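Local coordinates for ferredoxin-NADP reductase (Neisseria gonorrhoeae MIA_2011_03-10, PDB 5TR9), which probably shuttles electrons between NADP(H) and ferredoxin through its bound FAD, at residues R44-Q49 / F111-R116. Numbering follows the deposited sequence.
Sequences RFKAGQ and FLLPER
Gly48 and Leu112 meet backbone to backbone where a type II beta turn, Lys46 to Gln49, leading into strand 50-57 of the antiparallel FAD-binding sheet packs on the loop running from that sheet to strand 122-128 of the parallel NAD-binding sheet. No direct hydrogen bond joins the two segments. Instead, Gly48 CA lies 3.5 Å from Leu112 O, a weak CA-H...O contact with 160° at the hydrogen, and a water accepts from Leu112 N and donates to Gly48 O at 2.8 Å. Glycine suits this third turn position twice over: its positive phi would jam a side chain against the preceding carbonyl, and a CB would clash with Leu112 O. Leu113 supplies the apolar part, laying CD2 3.8 Å from Lys46 CB and 4.0 Å from Lys46 CD, the two side chains crossing at about a right angle; Gln49 CG borders the same methyl. The other Leu113 methyl, CD1, sits over the centre of one face of the Arg116 guanidinium. Gln49 OE1 accepts a hydrogen bond from Lys46 N (3.0 Å), the donor 37° out of the carbonyl plane, while NE2 donates one to Gly110 O, just before Phe111. Leu112 and Pro114, both buried, pack on helix 133-139 and strand 227-233, which suits apolar side chains. Using both ends, the Gln49 side-chain amide thus braces the turn internally and holds it to the neighbouring loop, while direct contact between the segments stays mainly apolar and water-mediated.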
loop_
_atom_site.group_PDB
_atom_site.type_symbol
_atom_site.label_atom_id
_atom_site.label_comp_id
_atom_site.label_asym_id
_atom_site.label_seq_id
_atom_site.Cartn_x
_atom_site.Cartn_y
_atom_site.Cartn_z
ATOM N N ARG A 44 3.295 -3.569 18.095
ATOM C CA ARG A 44 4.337 -3.956 17.152
ATOM C C ARG A 44 3.712 -4.336 15.819
ATOM O O ARG A 44 2.633 -4.940 15.778
ATOM C CB ARG A 44 5.134 -5.147 17.684
ATOM C CG ARG A 44 5.619 -4.980 19.109
ATOM C CD ARG A 44 6.769 -4.000 19.173
ATOM N NE ARG A 44 7.806 -4.349 18.209
ATOM C CZ ARG A 44 8.697 -5.320 18.386
ATOM N NH1 ARG A 44 8.684 -6.043 19.500
ATOM N NH2 ARG A 44 9.602 -5.569 17.446
ATOM N N PHE A 45 4.395 -4.004 14.723
ATOM C CA PHE A 45 3.953 -4.500 13.430
ATOM C C PHE A 45 5.166 -4.634 12.527
ATOM O O PHE A 45 6.242 -4.105 12.817
ATOM C CB PHE A 45 2.876 -3.601 12.798
ATOM C CG PHE A 45 3.379 -2.262 12.340
ATOM C CD1 PHE A 45 3.512 -1.198 13.240
ATOM C CD2 PHE A 45 3.705 -2.058 10.996
ATOM C CE1 PHE A 45 3.968 0.042 12.805
ATOM C CE2 PHE A 45 4.165 -0.827 10.551
ATOM C CZ PHE A 45 4.304 0.229 11.468
ATOM N N LYS A 46 4.998 -5.407 11.461
ATOM C CA LYS A 46 5.999 -5.492 10.412
ATOM C C LYS A 46 5.534 -4.654 9.231
ATOM O O LYS A 46 4.357 -4.691 8.860
ATOM C CB LYS A 46 6.223 -6.938 9.970
ATOM C CG LYS A 46 6.766 -7.845 11.052
ATOM C CD LYS A 46 6.902 -9.269 10.515
ATOM C CE LYS A 46 7.252 -10.258 11.603
ATOM N NZ LYS A 46 8.633 -10.051 12.120
ATOM N N ALA A 47 6.461 -3.908 8.630
ATOM C CA ALA A 47 6.095 -3.058 7.502
ATOM C C ALA A 47 5.397 -3.864 6.414
ATOM O O ALA A 47 5.872 -4.933 6.012
ATOM C CB ALA A 47 7.340 -2.380 6.933
ATOM N N GLY A 48 4.247 -3.347 5.955
ATOM C CA GLY A 48 3.390 -4.038 5.018
ATOM C C GLY A 48 2.121 -4.592 5.642
ATOM O O GLY A 48 1.176 -4.932 4.909
ATOM N N GLN A 49 2.067 -4.681 6.964
ATOM C CA GLN A 49 0.910 -5.240 7.649
ATOM C C GLN A 49 -0.174 -4.186 7.878
ATOM O O GLN A 49 0.025 -2.982 7.672
ATOM C CB GLN A 49 1.349 -5.863 8.974
ATOM C CG GLN A 49 2.165 -7.131 8.758
ATOM C CD GLN A 49 2.380 -7.892 10.039
ATOM O OE1 GLN A 49 2.737 -7.320 11.077
ATOM N NE2 GLN A 49 2.152 -9.202 9.987
ATOM N N PHE A 111 0.490 -10.572 5.231
ATOM C CA PHE A 111 1.596 -11.339 4.675
ATOM C C PHE A 111 2.322 -10.615 3.551
ATOM O O PHE A 111 3.103 -11.250 2.828
ATOM C CB PHE A 111 1.082 -12.705 4.201
ATOM C CG PHE A 111 0.424 -13.496 5.294
ATOM C CD1 PHE A 111 1.181 -14.056 6.310
ATOM C CD2 PHE A 111 -0.954 -13.645 5.328
ATOM C CE1 PHE A 111 0.578 -14.773 7.334
ATOM C CE2 PHE A 111 -1.561 -14.363 6.347
ATOM C CZ PHE A 111 -0.792 -14.923 7.350
ATOM N N LEU A 112 2.105 -9.306 3.389
ATOM C CA LEU A 112 2.902 -8.503 2.459
ATOM C C LEU A 112 4.234 -8.211 3.134
ATOM O O LEU A 112 4.488 -7.120 3.647
ATOM C CB LEU A 112 2.202 -7.203 2.091
ATOM C CG LEU A 112 0.965 -7.299 1.207
ATOM C CD1 LEU A 112 0.437 -5.876 1.007
ATOM C CD2 LEU A 112 1.282 -7.972 -0.139
ATOM N N LEU A 113 5.102 -9.219 3.117
ATOM C CA LEU A 113 6.332 -9.231 3.907
ATOM C C LEU A 113 7.508 -9.406 2.956
ATOM O O LEU A 113 7.926 -10.541 2.672
ATOM C CB LEU A 113 6.270 -10.341 4.952
ATOM C CG LEU A 113 5.142 -10.157 5.974
ATOM C CD1 LEU A 113 5.016 -11.375 6.859
ATOM C CD2 LEU A 113 5.387 -8.905 6.817
ATOM N N PRO A 114 8.085 -8.307 2.457
ATOM C CA PRO A 114 9.052 -8.419 1.350
ATOM C C PRO A 114 10.336 -9.142 1.709
ATOM O O PRO A 114 10.983 -9.681 0.804
ATOM C CB PRO A 114 9.332 -6.957 0.970
ATOM C CG PRO A 114 8.905 -6.159 2.154
ATOM C CD PRO A 114 7.800 -6.908 2.820
ATOM N N GLU A 115 10.722 -9.184 2.982
ATOM C CA GLU A 115 11.976 -9.853 3.330
ATOM C C GLU A 115 11.875 -11.363 3.276
ATOM O O GLU A 115 12.893 -12.041 3.464
ATOM C CB GLU A 115 12.438 -9.379 4.703
ATOM C CG GLU A 115 12.856 -7.916 4.603
ATOM C CD GLU A 115 13.130 -7.241 5.918
ATOM O OE1 GLU A 115 13.429 -7.899 6.932
ATOM O OE2 GLU A 115 13.040 -5.996 5.918
ATOM N N ARG A 116 10.690 -11.902 2.993
ATOM C CA ARG A 116 10.561 -13.311 2.649
ATOM C C ARG A 116 11.052 -13.618 1.237
ATOM O O ARG A 116 11.241 -14.792 0.907
ATOM C CB ARG A 116 9.104 -13.739 2.803
ATOM C CG ARG A 116 8.649 -13.759 4.256
ATOM C CD ARG A 116 7.182 -14.134 4.345
ATOM N NE ARG A 116 6.806 -14.444 5.717
ATOM C CZ ARG A 116 5.620 -14.931 6.067
ATOM N NH1 ARG A 116 4.694 -15.159 5.141
ATOM N NH2 ARG A 116 5.360 -15.190 7.341
HETATM O O HOH W 1 0.255 -7.526 4.793
#